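Local coordinates for protein 6-carboxyhexanoate--CoA ligase (Aquifex aeolicus, PDB 5TVA) that belongs to the BioW family and holds adenosine monophosphate and coenzyme A within a single chain, at residues A[87-90]-A[91-95]; A[98-102]-A[103-107]; A[190-194]-A[195-199]; A[222-225]-A[226-230]. All blocks are in the same frame, centred on the assembly; numbering follows the deposited sequence.

Interaction 1: residues A[87-90]-A[91-95]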
loop_
_atom_site.group_PDB
_atom_site.type_symbol
_atom_site.label_atom_id
_atom_site.label_comp_id
_atom_site.label_asym_id
_atom_site.label_seq_id
_atom_site.Cartn_x
_atom_site.Cartn_y
_atom_site.Cartn_z
ATOM N N GLU A 87 11.119 6.689 13.243
ATOM C CA GLU A 87 10.488 5.488 13.771
ATOM C C GLU A 87 11.515 4.528 14.362
ATOM O O GLU A 87 11.247 3.327 14.479
ATOM C CB GLU A 87 9.644 4.782 12.694
ATOM C CG GLU A 87 8.319 5.470 12.334
ATOM C CD GLU A 87 7.249 5.336 13.417
ATOM O OE1 GLU A 87 7.487 4.633 14.421
ATOM O OE2 GLU A 87 6.164 5.941 13.283
ATOM N N GLY A 88 12.689 5.033 14.733
ATOM C CA GLY A 88 13.710 4.201 15.326
ATOM C C GLY A 88 14.497 3.364 14.350
ATOM O O GLY A 88 15.286 2.515 14.781
ATOM N N ILE A 89 14.312 3.567 13.054
ATOM C CA ILE A 89 15.032 2.788 12.055
ATOM C C ILE A 89 16.415 3.392 11.858
ATOM O O ILE A 89 16.558 4.616 11.743
ATOM C CB ILE A 89 14.244 2.749 10.738
ATOM C CG1 ILE A 89 12.931 1.992 10.955
ATOM C CG2 ILE A 89 15.083 2.166 9.590
ATOM C CD1 ILE A 89 12.126 1.812 9.689
ATOM N N LYS A 90 17.440 2.536 11.849
ATOM C CA LYS A 90 18.786 2.999 11.544
ATOM C C LYS A 90 18.819 3.573 10.136
ATOM O O LYS A 90 18.141 3.085 9.225
ATOM C CB LYS A 90 19.807 1.863 11.681
ATOM C CG LYS A 90 19.772 1.137 13.039
ATOM C CD LYS A 90 20.437 1.949 14.146
ATOM C CE LYS A 90 19.594 1.968 15.431
ATOM N NZ LYS A 90 18.607 3.117 15.495
ATOM N N GLU A 91 19.618 4.629 9.975
ATOM C CA GLU A 91 19.620 5.390 8.735
ATOM C C GLU A 91 20.005 4.528 7.541
ATOM O O GLU A 91 19.389 4.629 6.474
ATOM C CB GLU A 91 20.561 6.584 8.869
ATOM C CG GLU A 91 20.604 7.485 7.658
ATOM C CD GLU A 91 21.434 8.732 7.894
ATOM O OE1 GLU A 91 22.652 8.708 7.605
ATOM O OE2 GLU A 91 20.861 9.741 8.371
ATOM N N GLU A 92 21.015 3.670 7.699
ATOM C CA GLU A 92 21.484 2.853 6.582
ATOM C C GLU A 92 20.438 1.836 6.156
ATOM O O GLU A 92 20.405 1.433 4.988
ATOM C CB GLU A 92 22.787 2.130 6.935
ATOM C CG GLU A 92 23.916 3.023 7.499
ATOM C CD GLU A 92 23.569 3.746 8.809
ATOM O OE1 GLU A 92 24.209 4.788 9.096
ATOM O OE2 GLU A 92 22.664 3.278 9.543
ATOM N N VAL A 93 19.596 1.393 7.088
ATOM C CA VAL A 93 18.475 0.537 6.717
ATOM C C VAL A 93 17.478 1.321 5.872
ATOM O O VAL A 93 17.082 0.883 4.787
ATOM C CB VAL A 93 17.815 -0.058 7.975
ATOM C CG1 VAL A 93 16.506 -0.757 7.607
ATOM C CG2 VAL A 93 18.782 -1.015 8.682
ATOM N N ALA A 94 17.068 2.499 6.353
ATOM C CA ALA A 94 16.180 3.344 5.561
ATOM C C ALA A 94 16.768 3.617 4.180
ATOM O O ALA A 94 16.042 3.600 3.177
ATOM C CB ALA A 94 15.894 4.654 6.299
ATOM N N LYS A 95 18.091 3.823 4.101
ATOM C CA LYS A 95 18.712 4.183 2.826
ATOM C C LYS A 95 18.719 3.012 1.853
ATOM O O LYS A 95 18.539 3.207 0.643
ATOM C CB LYS A 95 20.134 4.710 3.051
ATOM C CG LYS A 95 20.182 6.157 3.562
ATOM C CD LYS A 95 21.486 6.473 4.285
ATOM C CE LYS A 95 22.663 6.556 3.333
ATOM N NZ LYS A 95 22.547 7.697 2.385
#
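Ile89 lays its CG2 methyl 4.2 Å from Ala94 CB, so the residue before the N-cap meets the first turn of helix 91-102 in the manner of a hydrophobic staple. The same methyl makes a further apolar contact with Val93 CG1 at 3.8 Å, and the Ile89 and Val93 side chains cross at about a right angle. In Ile89 the branch that touches, CG2, is the one anti to the backbone N, while CG1 (chi1 -65°) stands beside that N. Lys90 takes the N-cap position, and its carbonyl opens the helical bonding: Lys90 O receives Ala94 N at 3.1 Å with a nearly straight N-H (170°), and Val93 N at the same length but weakly. Glu92 folds back over this cap, bent at chi2, and brings OE2 within 3.8 Å of Lys90 CB.

One shell out, Phe218 of strand 214-219 lies against both Ile89 and Val93, and Ala94 packs on Val81 and Leu84 of helix 73-85, so the start of the helix packs against both helix 73-85 and strand 214-219. Upstream, Glu87 uses OE2 to bind the backbone amides of Glu196 and Ile197. Gly88 then carries the chain on at positive phi, and the Lys90 side chain, bent three times, curls back until NZ makes a weak 3.4 Å bond to Gly88 O.

Interaction 2: residues A[98-102]-A[103-107]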
loop_
_atom_site.group_PDB
_atom_site.type_symbol
_atom_site.label_atom_id
_atom_site.label_comp_id
_atom_site.label_asym_id
_atom_site.label_seq_id
_atom_site.Cartn_x
_atom_site.Cartn_y
_atom_site.Cartn_z
ATOM N N VAL A 98 15.338 2.778 0.141
ATOM C CA VAL A 98 15.260 3.753 -0.961
ATOM C C VAL A 98 16.094 3.284 -2.148
ATOM O O VAL A 98 15.654 3.341 -3.304
ATOM C CB VAL A 98 15.712 5.151 -0.485
ATOM C CG1 VAL A 98 15.908 6.074 -1.671
ATOM C CG2 VAL A 98 14.703 5.763 0.486
ATOM N N GLU A 99 17.307 2.797 -1.870
ATOM C CA GLU A 99 18.185 2.302 -2.924
ATOM C C GLU A 99 17.531 1.171 -3.712
ATOM O O GLU A 99 17.658 1.111 -4.942
ATOM C CB GLU A 99 19.509 1.843 -2.304
ATOM C CG GLU A 99 20.545 1.341 -3.307
ATOM C CD GLU A 99 21.788 0.724 -2.648
ATOM O OE1 GLU A 99 21.842 0.630 -1.396
ATOM O OE2 GLU A 99 22.711 0.325 -3.398
ATOM N N ILE A 100 16.823 0.266 -3.026
ATOM C CA ILE A 100 16.266 -0.906 -3.702
ATOM C C ILE A 100 15.141 -0.501 -4.645
ATOM O O ILE A 100 15.030 -1.022 -5.761
ATOM C CB ILE A 100 15.794 -1.956 -2.673
ATOM C CG1 ILE A 100 16.986 -2.584 -1.947
ATOM C CG2 ILE A 100 14.996 -3.051 -3.360
ATOM C CD1 ILE A 100 16.609 -3.634 -0.900
ATOM N N LEU A 101 14.290 0.433 -4.222
ATOM C CA LEU A 101 13.148 0.799 -5.050
ATOM C C LEU A 101 13.586 1.552 -6.301
ATOM O O LEU A 101 13.085 1.292 -7.404
ATOM C CB LEU A 101 12.170 1.642 -4.237
ATOM C CG LEU A 101 11.420 0.955 -3.096
ATOM C CD1 LEU A 101 10.343 1.891 -2.581
ATOM C CD2 LEU A 101 10.824 -0.367 -3.540
ATOM N N SER A 102 14.527 2.483 -6.152
ATOM C CA SER A 102 14.931 3.316 -7.278
ATOM C C SER A 102 15.714 2.527 -8.318
ATOM O O SER A 102 15.642 2.840 -9.510
ATOM C CB SER A 102 15.749 4.503 -6.775
ATOM O OG SER A 102 16.706 4.069 -5.821
ATOM N N LYS A 103 16.442 1.500 -7.905
ATOM C CA LYS A 103 17.252 0.722 -8.830
ATOM C C LYS A 103 16.535 -0.515 -9.356
ATOM O O LYS A 103 17.159 -1.325 -10.050
ATOM C CB LYS A 103 18.576 0.340 -8.162
ATOM C CG LYS A 103 19.428 1.576 -7.834
ATOM C CD LYS A 103 20.605 1.281 -6.904
ATOM C CE LYS A 103 21.610 0.319 -7.524
ATOM N NZ LYS A 103 22.805 0.148 -6.648
ATOM N N GLY A 104 15.241 -0.664 -9.072
ATOM C CA GLY A 104 14.467 -1.798 -9.549
ATOM C C GLY A 104 14.365 -2.923 -8.541
ATOM O O GLY A 104 15.297 -3.717 -8.393
ATOM N N ALA A 105 13.226 -3.016 -7.848
ATOM C CA ALA A 105 13.101 -3.975 -6.752
ATOM C C ALA A 105 13.008 -5.415 -7.249
ATOM O O ALA A 105 13.525 -6.327 -6.590
ATOM C CB ALA A 105 11.886 -3.616 -5.896
ATOM N N ASN A 106 12.355 -5.641 -8.387
ATOM C CA ASN A 106 12.286 -6.975 -8.997
ATOM C C ASN A 106 13.639 -7.318 -9.614
ATOM O O ASN A 106 14.090 -6.609 -10.525
ATOM C CB ASN A 106 11.170 -7.008 -10.056
ATOM C CG ASN A 106 10.950 -8.397 -10.673
ATOM O OD1 ASN A 106 11.837 -9.247 -10.681
ATOM N ND2 ASN A 106 9.749 -8.620 -11.193
ATOM N N PRO A 107 14.312 -8.385 -9.171
ATOM C CA PRO A 107 15.675 -8.652 -9.663
ATOM C C PRO A 107 15.750 -8.957 -11.150
ATOM O O PRO A 107 16.824 -8.783 -11.742
ATOM C CB PRO A 107 16.121 -9.859 -8.828
ATOM C CG PRO A 107 14.839 -10.529 -8.425
ATOM C CD PRO A 107 13.856 -9.408 -8.216
#
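Glu99 runs out fully extended, with CG opposite the backbone N (chi1 -178°), whereas the Lys103 chain bends once, at chi3 (63°); that bend turns the ammonium back toward the carboxylate one helical turn earlier. The salt bridge that results, Glu99 OE2 to Lys103 NZ, is 3.3 Å long and weak as a hydrogen bond. Its stems also touch, Glu99 CG lying 3.6 Å from Lys103 CD. The Ser102 hydroxyl, OG, bonds to Val98 O at 2.8 Å. That oxygen is thus gripped twice, since it also accepts Ser102 N.

These residues form the C-terminal end of helix 91-102. Lys103 N still reaches Glu99 O at 3.2 Å, but Lys103 leaves helical angles and Gly104 follows at positive phi. Its amide makes a weak bond of 3.4 Å to Leu101 O. Ala105 N lies near Ile100 O but at too poor an angle to bond, so the end is not a full Schellman motif. Past the glycine the chain doubles back enough for Ala105 CB to sit 4.1 Å from Ile100 CG2 and 4.2 Å from Leu101 CD2.

Leu101 also packs on Leu179 and Trp181 of strand 177-181. Ala105 touches Met112, which lines the adenosine monophosphate pocket, and Asn106 ND2 bonds to the carbonyl of Asn111, another residue of that pocket.

Interaction 3: residues A[190-194]-A[195-199]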
loop_
_atom_site.group_PDB
_atom_site.type_symbol
_atom_site.label_atom_id
_atom_site.label_comp_id
_atom_site.label_asym_id
_atom_site.label_seq_id
_atom_site.Cartn_x
_atom_site.Cartn_y
_atom_site.Cartn_z
ATOM N N GLY A 190 4.682 10.025 -3.332
ATOM C CA GLY A 190 4.828 8.760 -2.641
ATOM C C GLY A 190 4.501 8.981 -1.183
ATOM O O GLY A 190 3.901 10.012 -0.860
ATOM N N TYR A 191 4.861 8.062 -0.286
ATOM C CA TYR A 191 4.654 8.371 1.118
ATOM C C TYR A 191 5.599 7.559 1.992
ATOM O O TYR A 191 6.346 6.688 1.538
ATOM C CB TYR A 191 3.203 8.147 1.543
ATOM C CG TYR A 191 2.708 6.716 1.490
ATOM C CD1 TYR A 191 3.061 5.788 2.480
ATOM C CD2 TYR A 191 1.862 6.298 0.475
ATOM C CE1 TYR A 191 2.584 4.480 2.435
ATOM C CE2 TYR A 191 1.374 5.010 0.421
ATOM C CZ TYR A 191 1.737 4.094 1.406
ATOM O OH TYR A 191 1.239 2.811 1.339
ATOM N N VAL A 192 5.530 7.860 3.274
ATOM C CA VAL A 192 6.258 7.139 4.294
ATOM C C VAL A 192 5.323 7.138 5.486
ATOM O O VAL A 192 4.625 8.130 5.718
ATOM C CB VAL A 192 7.611 7.828 4.566
ATOM C CG1 VAL A 192 7.533 8.877 5.696
ATOM C CG2 VAL A 192 8.708 6.848 4.673
ATOM N N SER A 193 5.205 6.008 6.186
ATOM C CA SER A 193 4.222 5.989 7.260
ATOM C C SER A 193 4.729 5.180 8.438
ATOM O O SER A 193 5.643 4.358 8.316
ATOM C CB SER A 193 2.872 5.438 6.796
ATOM O OG SER A 193 2.955 4.054 6.550
ATOM N N GLY A 194 4.100 5.431 9.582
ATOM C CA GLY A 194 4.442 4.763 10.827
ATOM C C GLY A 194 3.518 5.292 11.895
ATOM O O GLY A 194 2.789 6.270 11.686
ATOM N N LYS A 195 3.536 4.620 13.049
ATOM C CA LYS A 195 2.586 5.009 14.088
ATOM C C LYS A 195 2.953 6.355 14.706
ATOM O O LYS A 195 2.061 7.089 15.152
ATOM C CB LYS A 195 2.479 3.918 15.162
ATOM C CG LYS A 195 1.545 2.790 14.780
ATOM C CD LYS A 195 1.374 1.754 15.877
ATOM C CE LYS A 195 0.533 0.595 15.364
ATOM N NZ LYS A 195 0.228 -0.431 16.407
ATOM N N GLU A 196 4.242 6.715 14.710
ATOM C CA GLU A 196 4.672 7.992 15.278
ATOM C C GLU A 196 4.692 9.113 14.252
ATOM O O GLU A 196 4.321 10.244 14.572
ATOM C CB GLU A 196 6.069 7.871 15.910
ATOM C CG GLU A 196 6.342 6.570 16.658
ATOM C CD GLU A 196 5.422 6.328 17.844
ATOM O OE1 GLU A 196 4.351 6.969 17.952
ATOM O OE2 GLU A 196 5.776 5.475 18.680
ATOM N N ILE A 197 5.139 8.838 13.024
ATOM C CA ILE A 197 5.247 9.898 12.030
ATOM C C ILE A 197 3.956 10.096 11.253
ATOM O O ILE A 197 3.872 11.032 10.441
ATOM C CB ILE A 197 6.401 9.618 11.049
ATOM C CG1 ILE A 197 6.169 8.296 10.317
ATOM C CG2 ILE A 197 7.726 9.624 11.792
ATOM C CD1 ILE A 197 7.138 8.029 9.157
ATOM N N GLY A 198 2.949 9.246 11.473
ATOM C CA GLY A 198 1.695 9.336 10.761
ATOM C C GLY A 198 1.863 8.911 9.318
ATOM O O GLY A 198 2.679 8.044 8.982
ATOM N N TYR A 199 1.076 9.543 8.442
ATOM C CA TYR A 199 1.097 9.288 7.005
ATOM C C TYR A 199 1.675 10.532 6.336
ATOM O O TYR A 199 1.071 11.614 6.383
ATOM C CB TYR A 199 -0.309 8.950 6.508
ATOM C CG TYR A 199 -0.454 8.717 5.013
ATOM C CD1 TYR A 199 -0.117 7.496 4.447
ATOM C CD2 TYR A 199 -0.956 9.714 4.172
ATOM C CE1 TYR A 199 -0.259 7.265 3.082
ATOM C CE2 TYR A 199 -1.099 9.491 2.797
ATOM C CZ TYR A 199 -0.754 8.263 2.261
ATOM O OH TYR A 199 -0.881 8.009 0.901
#
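Two backbone bonds tie Gly194 to Gly198: Gly194 N gives its proton to Gly198 O at 3.0 Å (148° at the hydrogen), and Gly198 N returns a weaker, more bent bond to Gly194 O. Beside them Ser193 CA also lies 3.1 Å from Gly198 O, a bent CA-H...O contact that gives this oxygen a further partner.

The aromatic contact is oblique. The rings of Tyr191 and Tyr199 lie 4.7 Å apart between centroids with planes at 43°. Tyr199 CE1 comes over one face of the Tyr191 ring, toward its rim, 3.4 Å from Tyr191 CG, and Tyr199 OH reaches 3.3 Å from Tyr191 CD2. The Tyr191 hydroxyl bonds to Glu178 and to Arg215, the latter a residue of the adenosine monophosphate pocket.

All this belongs to a beta hairpin, strand 190-194 turning through 195-197 into strand 198-203. Gly194 and Gly198 form an antiparallel hydrogen-bonded pair, Ser193 and Tyr199 the adjacent non-hydrogen-bonded one. The apolar contacts fall on both faces. Helix 158-173 covers the tyrosine face, where Thr167 meets Tyr191 and Ser193, and Ala163 and Leu164 meet Tyr199. On the other face Val192 CG1 and Ile197 CD1 cross at about a right angle, 3.6 Å apart, with Ile197 CG1 3.6 Å from Gly194 N; there Val192 also leans on Lys83 and Leu84 of helix 73-85.

Interaction 4: residues A[222-225]-A[226-230]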
loop_
_atom_site.group_PDB
_atom_site.type_symbol
_atom_site.label_atom_id
_atom_site.label_comp_id
_atom_site.label_asym_id
_atom_site.label_seq_id
_atom_site.Cartn_x
_atom_site.Cartn_y
_atom_site.Cartn_z
ATOM N N LYS A 222 11.563 -11.204 14.210
ATOM C CA LYS A 222 11.005 -12.146 15.170
ATOM C C LYS A 222 9.495 -12.270 15.048
ATOM O O LYS A 222 8.929 -13.227 15.587
ATOM C CB LYS A 222 11.391 -11.737 16.596
ATOM C CG LYS A 222 10.623 -10.546 17.082
ATOM C CD LYS A 222 11.133 -10.007 18.407
ATOM C CE LYS A 222 10.867 -8.509 18.462
ATOM N NZ LYS A 222 10.418 -8.143 19.830
ATOM N N GLU A 223 8.844 -11.334 14.358
ATOM C CA GLU A 223 7.397 -11.300 14.173
ATOM C C GLU A 223 6.988 -11.578 12.736
ATOM O O GLU A 223 5.822 -11.353 12.386
ATOM C CB GLU A 223 6.836 -9.932 14.573
ATOM C CG GLU A 223 7.010 -9.506 16.024
ATOM C CD GLU A 223 6.783 -8.009 16.186
ATOM O OE1 GLU A 223 7.480 -7.375 17.015
ATOM O OE2 GLU A 223 5.918 -7.454 15.463
ATOM N N LEU A 224 7.922 -12.040 11.893
ATOM C CA LEU A 224 7.674 -12.125 10.455
ATOM C C LEU A 224 6.458 -12.987 10.143
ATOM O O LEU A 224 5.591 -12.603 9.341
ATOM C CB LEU A 224 8.915 -12.666 9.742
ATOM C CG LEU A 224 8.833 -12.881 8.227
ATOM C CD1 LEU A 224 8.606 -11.566 7.461
ATOM C CD2 LEU A 224 10.067 -13.552 7.711
ATOM N N SER A 225 6.378 -14.164 10.768
ATOM C CA SER A 225 5.314 -15.108 10.433
ATOM C C SER A 225 3.943 -14.560 10.786
ATOM O O SER A 225 2.995 -14.719 10.015
ATOM C CB SER A 225 5.545 -16.443 11.143
ATOM O OG SER A 225 6.682 -17.075 10.579
ATOM N N GLU A 226 3.807 -13.963 11.966
ATOM C CA GLU A 226 2.525 -13.405 12.342
ATOM C C GLU A 226 2.176 -12.214 11.446
ATOM O O GLU A 226 1.006 -12.007 11.113
ATOM C CB GLU A 226 2.540 -13.009 13.820
ATOM C CG GLU A 226 3.002 -14.133 14.840
ATOM C CD GLU A 226 4.506 -14.512 14.792
ATOM O OE1 GLU A 226 4.812 -15.719 14.849
ATOM O OE2 GLU A 226 5.388 -13.635 14.728
ATOM N N ILE A 227 3.182 -11.448 11.020
ATOM C CA ILE A 227 2.931 -10.273 10.188
ATOM C C ILE A 227 2.376 -10.688 8.841
ATOM O O ILE A 227 1.358 -10.146 8.386
ATOM C CB ILE A 227 4.203 -9.418 10.037
ATOM C CG1 ILE A 227 4.524 -8.727 11.378
ATOM C CG2 ILE A 227 4.012 -8.377 8.929
ATOM C CD1 ILE A 227 5.833 -7.985 11.371
ATOM N N ILE A 228 3.018 -11.675 8.198
ATOM C CA ILE A 228 2.559 -12.156 6.896
ATOM C C ILE A 228 1.146 -12.713 6.997
ATOM O O ILE A 228 0.284 -12.417 6.159
ATOM C CB ILE A 228 3.523 -13.211 6.328
ATOM C CG1 ILE A 228 4.927 -12.637 6.180
ATOM C CG2 ILE A 228 3.020 -13.726 4.969
ATOM C CD1 ILE A 228 5.867 -13.569 5.448
ATOM N N GLU A 229 0.883 -13.531 8.017
ATOM C CA GLU A 229 -0.475 -14.015 8.207
ATOM C C GLU A 229 -1.463 -12.857 8.307
ATOM O O GLU A 229 -2.562 -12.920 7.751
ATOM C CB GLU A 229 -0.555 -14.889 9.454
ATOM C CG GLU A 229 -1.934 -15.402 9.725
ATOM C CD GLU A 229 -1.987 -16.306 10.955
ATOM O OE1 GLU A 229 -1.667 -15.831 12.061
ATOM O OE2 GLU A 229 -2.330 -17.505 10.811
ATOM N N CYS A 230 -1.105 -11.809 9.051
ATOM C CA CYS A 230 -2.024 -10.693 9.252
ATOM C C CYS A 230 -2.246 -9.936 7.951
ATOM O O CYS A 230 -3.390 -9.650 7.576
ATOM C CB CYS A 230 -1.490 -9.751 10.333
ATOM S SG CYS A 230 -2.631 -8.451 10.810
HETATM O O HOH W 1 7.576 -15.371 13.473
#
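Glu223 O, Leu224 O and Ser225 O accept the amides of Ile227, Ile228 and Glu229 in turn, at 3.0, 3.0 and 3.1 Å, the regular ladder of an alpha-helix that starts directly after its N-cap residue, Glu223.

Glu226 folds back toward that cap. CG lies beside its own backbone N and the chain bends again at chi2 (70°), which carries the carboxylate against the start of the helix, OE2 3.1 Å from Glu223 CA. The positive end of the helix dipole would probably steady a negative group placed here. A water helps bridge the turn: it accepts from Ser225 N and lies 3.1 Å from Glu226 OE2, to which it can donate, though acceptors in its reach outnumber its protons. Glu223 OE2 stays 6.2 Å from Glu226 OE2, so the two like charges are not in contact.

The other pairs are apolar. Leu224 and Ile228, one turn apart, lie side by side and point the same way, and their CD1 methyls meet at 3.9 Å. Leu224 has CG anti to the backbone N (chi1 178°), which sets its CD1 alongside Ile228 CD1. The Glu223 stem crosses Ile227 obliquely, Glu223 CB 3.9 Å from Ile227 CD1.

Helix 224-233 packs against its neighbours: Leu224 and Ile228 press on Leu117 of strand 116-119, Leu224 also on Leu126, and Ile227 packs on Val175, while Cys230 forms a disulfide with Cys173 at the end of helix 158-173.

In the fold
The four contacts follow one another along the chain; since each joins adjoining residues, none nests in or crosses another. Interaction 1 starts helix 91-102 after the loop from helix 73-85, and interaction 2, with centres about 16 Å away, ends the same helix before the loop to strand 116-119. Interaction 3 closes the hairpin of two neighbouring strands in the mixed six-stranded sheet. It is the one that touches interaction 1, through the Glu87 carboxylate and the amides of the hairpin turn, linking the helix start to the sheet. Interaction 4 opens helix 224-233 and does not touch interaction 3, their nearest atoms being about 9 Å apart.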